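Long-range contacts in DegT/DnrJ/EryC1/StrS aminotransferase (Brucella abortus 2308, PDB 4QGR), which binds pyridoxal 5'-phosphate and probably acts as a transaminase built on the fold-type I aminotransferase scaffold: residues Y38-V44 with R244-A250; V144-G148 with A172-G176; F166-A172 with F187-T193. One frame throughout, in Å; residues are numbered along the deposited sequence.

Contact 1 (Y38-V44 with R244-A250); sequences YILGPEV and RLDTIQA. With ACT (acetate ion), chain D.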
loop_
_atom_site.group_PDB
_atom_site.type_symbol
_atom_site.label_atom_id
_atom_site.label_comp_id
_atom_site.label_asym_id
_atom_site.label_seq_id
_atom_site.Cartn_x
_atom_site.Cartn_y
_atom_site.Cartn_z
ATOM N N TYR A 38 -8.141 -0.183 14.523
ATOM C CA TYR A 38 -8.209 -0.197 13.066
ATOM C C TYR A 38 -6.899 -0.599 12.410
ATOM O O TYR A 38 -6.884 -0.932 11.211
ATOM C CB TYR A 38 -8.639 1.193 12.580
ATOM C CG TYR A 38 -9.957 1.603 13.161
ATOM C CD1 TYR A 38 -11.097 0.811 12.986
ATOM C CD2 TYR A 38 -10.080 2.770 13.893
ATOM C CE1 TYR A 38 -12.314 1.145 13.579
ATOM C CE2 TYR A 38 -11.285 3.127 14.478
ATOM C CZ TYR A 38 -12.420 2.323 14.276
ATOM O OH TYR A 38 -13.623 2.693 14.840
ATOM N N ILE A 39 -5.801 -0.504 13.148
ATOM C CA ILE A 39 -4.509 -0.866 12.624
ATOM C C ILE A 39 -3.933 -2.010 13.445
ATOM O O ILE A 39 -3.695 -1.859 14.646
ATOM C CB ILE A 39 -3.520 0.327 12.696
ATOM C CG1 ILE A 39 -4.069 1.551 11.954
ATOM C CG2 ILE A 39 -2.161 -0.076 12.224
ATOM C CD1 ILE A 39 -4.167 1.420 10.438
ATOM N N LEU A 40 -3.655 -3.116 12.782
ATOM C CA LEU A 40 -3.157 -4.327 13.450
ATOM C C LEU A 40 -3.953 -4.702 14.699
ATOM O O LEU A 40 -3.397 -5.048 15.768
ATOM C CB LEU A 40 -1.671 -4.190 13.755
ATOM C CG LEU A 40 -0.763 -3.882 12.570
ATOM C CD1 LEU A 40 0.658 -3.610 13.027
ATOM C CD2 LEU A 40 -0.812 -4.990 11.541
ATOM N N GLY A 41 -5.272 -4.696 14.553
ATOM C CA GLY A 41 -6.155 -5.166 15.617
ATOM C C GLY A 41 -6.147 -6.665 15.640
ATOM O O GLY A 41 -5.461 -7.299 14.836
ATOM N N PRO A 42 -6.917 -7.259 16.559
ATOM C CA PRO A 42 -6.775 -8.688 16.811
ATOM C C PRO A 42 -7.031 -9.587 15.636
ATOM O O PRO A 42 -6.379 -10.608 15.514
ATOM C CB PRO A 42 -7.803 -8.968 17.911
ATOM C CG PRO A 42 -7.902 -7.660 18.610
ATOM C CD PRO A 42 -7.737 -6.593 17.583
ATOM N N GLU A 43 -7.962 -9.195 14.760
ATOM C CA GLU A 43 -8.302 -9.996 13.607
ATOM C C GLU A 43 -7.100 -10.226 12.680
ATOM O O GLU A 43 -7.042 -11.244 12.015
ATOM C CB GLU A 43 -9.477 -9.372 12.808
ATOM C CG GLU A 43 -10.848 -9.488 13.488
ATOM C CD GLU A 43 -11.133 -8.427 14.546
ATOM O OE1 GLU A 43 -10.243 -7.674 14.971
ATOM O OE2 GLU A 43 -12.288 -8.375 15.008
ATOM N N VAL A 44 -6.133 -9.312 12.657
ATOM C CA VAL A 44 -4.985 -9.487 11.773
ATOM C C VAL A 44 -4.177 -10.734 12.162
ATOM O O VAL A 44 -3.993 -11.639 11.368
ATOM C CB VAL A 44 -4.112 -8.225 11.678
ATOM C CG1 VAL A 44 -2.982 -8.430 10.692
ATOM C CG2 VAL A 44 -4.951 -7.051 11.198
ATOM N N ARG A 244 0.379 -2.765 5.554
ATOM C CA ARG A 244 -0.409 -3.492 6.554
ATOM C C ARG A 244 -1.740 -3.916 5.962
ATOM O O ARG A 244 -2.347 -3.200 5.152
ATOM C CB ARG A 244 -0.635 -2.616 7.789
ATOM C CG ARG A 244 0.655 -2.260 8.519
ATOM C CD ARG A 244 0.435 -1.324 9.706
ATOM N NE ARG A 244 0.088 0.025 9.289
ATOM C CZ ARG A 244 0.541 1.144 9.843
ATOM N NH1 ARG A 244 1.399 1.111 10.862
ATOM N NH2 ARG A 244 0.090 2.295 9.412
ATOM N N LEU A 245 -2.202 -5.096 6.381
ATOM C CA LEU A 245 -3.606 -5.487 6.154
ATOM C C LEU A 245 -4.494 -4.843 7.206
ATOM O O LEU A 245 -4.258 -5.034 8.425
ATOM C CB LEU A 245 -3.739 -6.987 6.248
ATOM C CG LEU A 245 -5.114 -7.630 6.002
ATOM C CD1 LEU A 245 -5.467 -7.482 4.570
ATOM C CD2 LEU A 245 -5.098 -9.114 6.386
ATOM N N ASP A 246 -5.509 -4.095 6.758
ATOM C CA ASP A 246 -6.383 -3.382 7.699
ATOM C C ASP A 246 -7.142 -4.420 8.558
ATOM O O ASP A 246 -7.542 -5.481 8.056
ATOM C CB ASP A 246 -7.458 -2.556 6.995
ATOM C CG ASP A 246 -6.944 -1.405 6.180
ATOM O OD1 ASP A 246 -5.793 -0.872 6.393
ATOM O OD2 ASP A 246 -7.762 -0.988 5.278
ATOM N N THR A 247 -7.375 -4.101 9.816
ATOM C CA THR A 247 -8.150 -4.962 10.709
ATOM C C THR A 247 -9.504 -5.283 10.091
ATOM O O THR A 247 -9.970 -6.415 10.108
ATOM C CB THR A 247 -8.396 -4.277 12.053
ATOM O OG1 THR A 247 -7.146 -3.825 12.597
ATOM C CG2 THR A 247 -9.026 -5.258 13.035
ATOM N N ILE A 248 -10.133 -4.257 9.520
ATOM C CA ILE A 248 -11.451 -4.459 8.913
ATOM C C ILE A 248 -11.389 -5.460 7.766
ATOM O O ILE A 248 -12.314 -6.269 7.598
ATOM C CB ILE A 248 -12.057 -3.094 8.513
ATOM C CG1 ILE A 248 -13.558 -3.199 8.356
ATOM C CG2 ILE A 248 -11.391 -2.502 7.278
ATOM C CD1 ILE A 248 -14.242 -1.874 8.171
ATOM N N GLN A 249 -10.302 -5.473 6.999
ATOM C CA GLN A 249 -10.190 -6.454 5.926
ATOM C C GLN A 249 -9.816 -7.835 6.452
ATOM O O GLN A 249 -10.285 -8.875 5.915
ATOM C CB GLN A 249 -9.165 -5.975 4.870
ATOM C CG GLN A 249 -9.562 -4.717 4.155
ATOM C CD GLN A 249 -10.932 -4.765 3.532
ATOM O OE1 GLN A 249 -11.417 -5.833 3.119
ATOM N NE2 GLN A 249 -11.535 -3.592 3.376
ATOM N N ALA A 250 -9.001 -7.908 7.495
ATOM C CA ALA A 250 -8.737 -9.229 8.138
ATOM C C ALA A 250 -10.044 -9.889 8.652
ATOM O O ALA A 250 -10.225 -11.112 8.556
ATOM C CB ALA A 250 -7.726 -9.113 9.240
HETATM C C ACT D . 1.946 4.888 11.012
HETATM O O ACT D . 2.283 3.857 11.661
HETATM O OXT ACT D . 1.687 4.848 9.801
HETATM C CH3 ACT D . 1.840 6.217 11.709
HETATM O O HOH W 1 -9.282 -1.482 9.888
HETATM O O HOH W 2 -3.823 -3.076 10.071
#
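A single threonine hydroxyl, buried beneath the turn that leads into a helix, organises this contact. T247 OG1 accepts a hydrogen bond from G41 N at 2.8 Å and is also hydrogen-bonded to R37 O, so the turn wraps the start of the opposing helix. The fit explains the glycine: a CB at 41 would collide with T247 CG2. The one direct backbone-backbone bond, T247 N to Y38 O, is weak at 3.5 Å, and two waters fill in: one joins Y38 O (2.8 Å) to I248 N (2.9 Å), the other L40 N (2.7 Å) to L245 O (2.6 Å). V44 CG2 lies 4.0 Å from A250 CB. I39 CG2 rests over one face of the R244 guanidinium, whose NH1 and NH2 donate to O and OXT of an acetate probably from the crystallisation liquor (3.0 Å in each pair). R244 also forms a salt bridge to D206 of the second subunit, whose Y204 stacks on Y38. The contact thus lies beside a cofactor site at the dimer interface, where it joins the starts of helices 42-55 and 247-278; helix 22-35 brings V32 against T247 and K31 to the E43 salt bridge, and A62 of strand 59-63 meets V44 and L245.

Contact 2 (V144-G148 with A172-G176); sequences VDLFG and AQSIG. With PLP (pyridoxal-5'-phosphate), chain E.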
loop_
_atom_site.group_PDB
_atom_site.type_symbol
_atom_site.label_atom_id
_atom_site.label_comp_id
_atom_site.label_asym_id
_atom_site.label_seq_id
_atom_site.Cartn_x
_atom_site.Cartn_y
_atom_site.Cartn_z
ATOM N N VAL A 144 5.093 -17.820 -11.257
ATOM C CA VAL A 144 3.689 -17.479 -10.982
ATOM C C VAL A 144 2.836 -18.716 -11.078
ATOM O O VAL A 144 3.016 -19.531 -11.987
ATOM C CB VAL A 144 3.179 -16.418 -11.980
ATOM C CG1 VAL A 144 1.733 -16.087 -11.716
ATOM C CG2 VAL A 144 4.058 -15.164 -11.901
ATOM N N ASP A 145 1.912 -18.863 -10.140
ATOM C CA ASP A 145 0.951 -19.924 -10.233
ATOM C C ASP A 145 -0.222 -19.396 -11.042
ATOM O O ASP A 145 -1.205 -18.965 -10.483
ATOM C CB ASP A 145 0.471 -20.334 -8.857
ATOM C CG ASP A 145 1.590 -20.783 -7.951
ATOM O OD1 ASP A 145 2.575 -21.392 -8.448
ATOM O OD2 ASP A 145 1.484 -20.536 -6.716
ATOM N N LEU A 146 -0.112 -19.369 -12.373
ATOM C CA LEU A 146 -1.060 -18.581 -13.158
ATOM C C LEU A 146 -2.430 -19.227 -13.149
ATOM O O LEU A 146 -2.549 -20.408 -13.324
ATOM C CB LEU A 146 -0.574 -18.349 -14.601
ATOM C CG LEU A 146 -1.234 -17.175 -15.327
ATOM C CD1 LEU A 146 -0.903 -15.846 -14.649
ATOM C CD2 LEU A 146 -0.832 -17.079 -16.790
ATOM N N PHE A 147 -3.461 -18.428 -12.964
ATOM C CA PHE A 147 -4.885 -18.873 -12.978
ATOM C C PHE A 147 -5.236 -19.846 -11.875
ATOM O O PHE A 147 -6.318 -20.430 -11.880
ATOM C CB PHE A 147 -5.332 -19.446 -14.355
ATOM C CG PHE A 147 -5.073 -18.510 -15.532
ATOM C CD1 PHE A 147 -5.228 -17.129 -15.422
ATOM C CD2 PHE A 147 -4.652 -19.020 -16.729
ATOM C CE1 PHE A 147 -5.001 -16.291 -16.514
ATOM C CE2 PHE A 147 -4.432 -18.163 -17.845
ATOM C CZ PHE A 147 -4.616 -16.795 -17.731
ATOM N N GLY A 148 -4.311 -20.006 -10.936
ATOM C CA GLY A 148 -4.532 -20.923 -9.783
ATOM C C GLY A 148 -3.791 -22.209 -9.800
ATOM O O GLY A 148 -3.841 -22.977 -8.810
ATOM N N ALA A 172 -0.536 -15.065 -6.032
ATOM C CA ALA A 172 -1.635 -14.106 -6.088
ATOM C C ALA A 172 -2.914 -14.817 -6.455
ATOM O O ALA A 172 -3.990 -14.454 -5.954
ATOM C CB ALA A 172 -1.357 -13.016 -7.109
ATOM N N GLN A 173 -2.838 -15.792 -7.346
ATOM C CA GLN A 173 -4.046 -16.354 -7.928
ATOM C C GLN A 173 -4.323 -17.740 -7.450
ATOM O O GLN A 173 -5.253 -18.384 -7.959
ATOM C CB GLN A 173 -3.931 -16.364 -9.458
ATOM C CG GLN A 173 -3.927 -14.975 -10.074
ATOM C CD GLN A 173 -3.748 -14.969 -11.592
ATOM O OE1 GLN A 173 -4.163 -15.887 -12.310
ATOM N NE2 GLN A 173 -3.150 -13.916 -12.084
ATOM N N SER A 174 -3.541 -18.254 -6.492
ATOM C CA SER A 174 -3.592 -19.702 -6.256
ATOM C C SER A 174 -3.860 -20.133 -4.813
ATOM O O SER A 174 -3.629 -21.277 -4.478
ATOM C CB SER A 174 -2.292 -20.338 -6.706
ATOM O OG SER A 174 -1.202 -19.772 -6.025
ATOM N N ILE A 175 -4.364 -19.253 -3.954
ATOM C CA ILE A 175 -4.721 -19.709 -2.580
ATOM C C ILE A 175 -5.905 -20.687 -2.643
ATOM O O ILE A 175 -6.944 -20.377 -3.224
ATOM C CB ILE A 175 -4.917 -18.528 -1.601
ATOM C CG1 ILE A 175 -3.628 -17.716 -1.486
ATOM C CG2 ILE A 175 -5.358 -19.034 -0.217
ATOM C CD1 ILE A 175 -2.409 -18.484 -1.050
ATOM N N GLY A 176 -5.715 -21.897 -2.096
ATOM C CA GLY A 176 -6.662 -22.989 -2.256
ATOM C C GLY A 176 -6.163 -24.049 -3.168
ATOM O O GLY A 176 -6.639 -25.188 -3.100
HETATM N N1 PLP E . 0.679 -11.201 -9.080
HETATM C C2 PLP E . -0.282 -11.734 -9.857
HETATM C C2A PLP E . -0.056 -13.007 -10.638
HETATM C C3 PLP E . -1.622 -11.086 -9.861
HETATM O O3 PLP E . -2.590 -11.637 -10.584
HETATM C C4 PLP E . -1.787 -9.803 -9.127
HETATM C C4A PLP E . -3.030 -9.023 -8.939
HETATM O O4A PLP E . -4.111 -9.551 -8.773
HETATM C C5 PLP E . -0.641 -9.333 -8.336
HETATM C C6 PLP E . 0.543 -10.074 -8.361
HETATM C C5A PLP E . -0.730 -8.052 -7.536
HETATM O O4P PLP E . -1.651 -8.157 -6.442
HETATM P P PLP E . -2.471 -6.867 -5.940
HETATM O O1P PLP E . -3.060 -7.222 -4.577
HETATM O O2P PLP E . -1.535 -5.686 -5.949
HETATM O O3P PLP E . -3.572 -6.774 -7.009
HETATM O O HOH W 3 -0.681 -16.678 -8.886
#
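Neither segment is regular helix or strand, and their backbones draw nearest at G148 and S174, whose CA atoms lie 3.8 Å apart. An inverse gamma turn centred on D145 bends 144-148, and G148 takes backbone angles that call for glycine; its CA makes a CA-H...O contact of 3.2 Å to Q173 O. These loops follow adjacent parallel strands 137-141 and 166-170 of a fold-type I aminotransferase, lining the cofactor pocket at their C-terminal ends. Water 3 bridges the loops, giving a hydrogen bond to D145 O and taking one from Q173 N, each at 2.8 Å. S174 OG donates to D145 OD2 at 2.9 Å, while D145 OD1 is held by Y153 and by A151 N. Q173 works in two directions: its OE1 accepts from F147 N at 2.7 Å, which orients the amide so that NE2, also bonded to Y323, faces the cofactor. A172 CB comes within 3.2 Å of PLP C2, and Q173 NE2 donates to PLP O3 at 2.8 Å.

Contact 3 (F166-A172 with F187-T193); sequences FIIEDAA and FGHVGAT. With PLP (pyridoxal-5'-phosphate), chain E.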
loop_
_atom_site.group_PDB
_atom_site.type_symbol
_atom_site.label_atom_id
_atom_site.label_comp_id
_atom_site.label_asym_id
_atom_site.label_seq_id
_atom_site.Cartn_x
_atom_site.Cartn_y
_atom_site.Cartn_z
ATOM N N PHE A 166 17.168 -17.168 -4.935
ATOM C CA PHE A 166 16.011 -16.996 -4.073
ATOM C C PHE A 166 14.728 -17.161 -4.880
ATOM O O PHE A 166 14.592 -16.575 -5.960
ATOM C CB PHE A 166 16.100 -15.574 -3.508
ATOM C CG PHE A 166 15.134 -15.253 -2.410
ATOM C CD1 PHE A 166 15.218 -15.861 -1.151
ATOM C CD2 PHE A 166 14.225 -14.219 -2.571
ATOM C CE1 PHE A 166 14.332 -15.499 -0.149
ATOM C CE2 PHE A 166 13.372 -13.839 -1.565
ATOM C CZ PHE A 166 13.428 -14.477 -0.344
ATOM N N ILE A 167 13.789 -17.943 -4.369
ATOM C CA ILE A 167 12.538 -18.170 -5.070
ATOM C C ILE A 167 11.397 -17.583 -4.307
ATOM O O ILE A 167 11.159 -17.931 -3.143
ATOM C CB ILE A 167 12.238 -19.673 -5.300
ATOM C CG1 ILE A 167 13.330 -20.289 -6.177
ATOM C CG2 ILE A 167 10.895 -19.859 -5.943
ATOM C CD1 ILE A 167 13.248 -21.777 -6.237
ATOM N N ILE A 168 10.676 -16.689 -4.990
ATOM C CA ILE A 168 9.459 -16.091 -4.461
ATOM C C ILE A 168 8.293 -16.679 -5.260
ATOM O O ILE A 168 8.205 -16.483 -6.495
ATOM C CB ILE A 168 9.426 -14.570 -4.627
ATOM C CG1 ILE A 168 10.596 -13.900 -3.910
ATOM C CG2 ILE A 168 8.066 -14.052 -4.144
ATOM C CD1 ILE A 168 10.838 -12.458 -4.342
ATOM N N GLU A 169 7.414 -17.391 -4.583
ATOM C CA GLU A 169 6.235 -17.962 -5.272
ATOM C C GLU A 169 5.192 -16.848 -5.387
ATOM O O GLU A 169 4.754 -16.346 -4.370
ATOM C CB GLU A 169 5.637 -19.117 -4.477
ATOM C CG GLU A 169 4.268 -19.566 -5.002
ATOM C CD GLU A 169 3.614 -20.678 -4.227
ATOM O OE1 GLU A 169 4.063 -20.902 -3.092
ATOM O OE2 GLU A 169 2.658 -21.335 -4.772
ATOM N N ASP A 170 4.844 -16.421 -6.600
ATOM C CA ASP A 170 3.736 -15.477 -6.786
ATOM C C ASP A 170 2.413 -16.305 -6.824
ATOM O O ASP A 170 1.994 -16.778 -7.861
ATOM C CB ASP A 170 3.910 -14.584 -8.001
ATOM C CG ASP A 170 2.812 -13.538 -8.135
ATOM O OD1 ASP A 170 1.862 -13.570 -7.288
ATOM O OD2 ASP A 170 2.880 -12.694 -9.074
ATOM N N ALA A 171 1.804 -16.447 -5.656
ATOM C CA ALA A 171 0.573 -17.189 -5.435
ATOM C C ALA A 171 -0.624 -16.205 -5.335
ATOM O O ALA A 171 -1.648 -16.503 -4.686
ATOM C CB ALA A 171 0.711 -18.023 -4.177
ATOM N N ALA A 172 -0.536 -15.065 -6.032
ATOM C CA ALA A 172 -1.635 -14.106 -6.088
ATOM C C ALA A 172 -2.914 -14.817 -6.455
ATOM O O ALA A 172 -3.990 -14.454 -5.954
ATOM C CB ALA A 172 -1.357 -13.016 -7.109
ATOM N N PHE A 187 5.481 -22.960 -1.383
ATOM C CA PHE A 187 6.631 -23.222 -2.238
ATOM C C PHE A 187 7.674 -22.081 -2.171
ATOM O O PHE A 187 7.408 -20.982 -1.674
ATOM C CB PHE A 187 6.166 -23.457 -3.673
ATOM C CG PHE A 187 5.269 -24.670 -3.843
ATOM C CD1 PHE A 187 5.821 -25.953 -3.895
ATOM C CD2 PHE A 187 3.890 -24.540 -3.967
ATOM C CE1 PHE A 187 4.998 -27.062 -4.086
ATOM C CE2 PHE A 187 3.057 -25.645 -4.143
ATOM C CZ PHE A 187 3.630 -26.919 -4.197
ATOM N N GLY A 188 8.864 -22.363 -2.683
ATOM C CA GLY A 188 9.967 -21.400 -2.675
ATOM C C GLY A 188 10.505 -21.086 -1.305
ATOM O O GLY A 188 10.192 -21.774 -0.308
ATOM N N HIS A 189 11.292 -20.030 -1.225
ATOM C CA HIS A 189 11.766 -19.508 0.066
ATOM C C HIS A 189 10.646 -18.746 0.807
ATOM O O HIS A 189 10.607 -18.673 2.045
ATOM C CB HIS A 189 12.982 -18.595 -0.161
ATOM C CG HIS A 189 14.217 -19.319 -0.621
ATOM N ND1 HIS A 189 14.517 -19.520 -1.955
ATOM C CD2 HIS A 189 15.248 -19.863 0.084
ATOM C CE1 HIS A 189 15.641 -20.204 -2.060
ATOM N NE2 HIS A 189 16.120 -20.410 -0.836
ATOM N N VAL A 190 9.745 -18.176 0.016
ATOM C CA VAL A 190 8.689 -17.313 0.498
ATOM C C VAL A 190 7.600 -17.288 -0.578
ATOM O O VAL A 190 7.887 -17.339 -1.789
ATOM C CB VAL A 190 9.243 -15.880 0.784
ATOM C CG1 VAL A 190 9.733 -15.236 -0.487
ATOM C CG2 VAL A 190 8.278 -14.971 1.501
ATOM N N GLY A 191 6.357 -17.235 -0.117
ATOM C CA GLY A 191 5.215 -17.105 -0.987
ATOM C C GLY A 191 4.578 -15.756 -0.788
ATOM O O GLY A 191 4.679 -15.159 0.272
ATOM N N ALA A 192 3.877 -15.311 -1.833
ATOM C CA ALA A 192 3.183 -14.046 -1.857
ATOM C C ALA A 192 1.761 -14.226 -2.393
ATOM O O ALA A 192 1.555 -14.971 -3.355
ATOM C CB ALA A 192 3.927 -13.073 -2.768
ATOM N N THR A 193 0.797 -13.491 -1.835
ATOM C CA THR A 193 -0.522 -13.461 -2.441
ATOM C C THR A 193 -1.212 -12.095 -2.299
ATOM O O THR A 193 -0.737 -11.186 -1.602
ATOM C CB THR A 193 -1.446 -14.579 -1.898
ATOM O OG1 THR A 193 -2.576 -14.785 -2.759
ATOM C CG2 THR A 193 -1.958 -14.226 -0.532
HETATM N N1 PLP E . 0.679 -11.201 -9.080
HETATM C C2 PLP E . -0.282 -11.734 -9.857
HETATM C C2A PLP E . -0.056 -13.007 -10.638
HETATM C C3 PLP E . -1.622 -11.086 -9.861
HETATM O O3 PLP E . -2.590 -11.637 -10.584
HETATM C C4 PLP E . -1.787 -9.803 -9.127
HETATM C C4A PLP E . -3.030 -9.023 -8.939
HETATM O O4A PLP E . -4.111 -9.551 -8.773
HETATM C C5 PLP E . -0.641 -9.333 -8.336
HETATM C C6 PLP E . 0.543 -10.074 -8.361
HETATM C C5A PLP E . -0.730 -8.052 -7.536
HETATM O O4P PLP E . -1.651 -8.157 -6.442
HETATM P P PLP E . -2.471 -6.867 -5.940
HETATM O O1P PLP E . -3.060 -7.222 -4.577
HETATM O O2P PLP E . -1.535 -5.686 -5.949
HETATM O O3P PLP E . -3.572 -6.774 -7.009
#
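I168, V190 and A192 form the apolar centre, with I168 CG1 3.8 Å from V190 CG1 and I168 CG2 4.5 Å from A192 CB. F166 extends it, its CZ 3.8 Å from V190 CG1, while helices 68-76 (L70, L74) and 215-224 (L217, L221) cover this face. Around it runs parallel pairing, the strands inclined at 28°: E169 N donates to V190 O (2.8 Å), A192 N to E169 O (2.9 Å) and A171 N to A192 O (2.7 Å). Where this pairing frays, V190 N to I167 O being weak (3.5 Å), H189 supplements it, its N donating to I167 O (2.8 Å) and its ND1 accepting from I167 N (3.0 Å); G188 approaches I167 O too tightly for a CB. On the other face E169 OE1 receives F187 N at 3.0 Å, and G185 N binds OE2. At the far end T193 OG1 donates to A171 O (2.7 Å). D170 closes an Asx turn, OD1 accepting from A172 N (3.1 Å), while OD2, also bonded to T95, sits 2.7 Å from PLP N1. A carboxylate so placed probably stabilises a protonated pyridine nitrogen, making the cofactor a stronger electron sink, as in other fold-type I enzymes.

How the contacts relate
The three contacts exemplify a general principle: C-terminal strand ends and the dimer interface together build a fold-type I cofactor site. All are largely buried. The centres of contacts 2 and 3 lie about 4 and 10 Å from the centre of the chain, that of contact 1 about 22 Å. Contacts 2 and 3 share A172, both touch PLP, and meet at D145 OD2 and E169 OE2, 2.4 Å apart, a closeness suggesting that at least one is protonated. Contact 1 has six residues within reach of the second subunit; helix starts, waters and intersubunit charges contrast with strand pairing in contact 3 and loop bridges in contact 2. N242, close before R244, binds the second subunit's cofactor, reciprocally across the dimer.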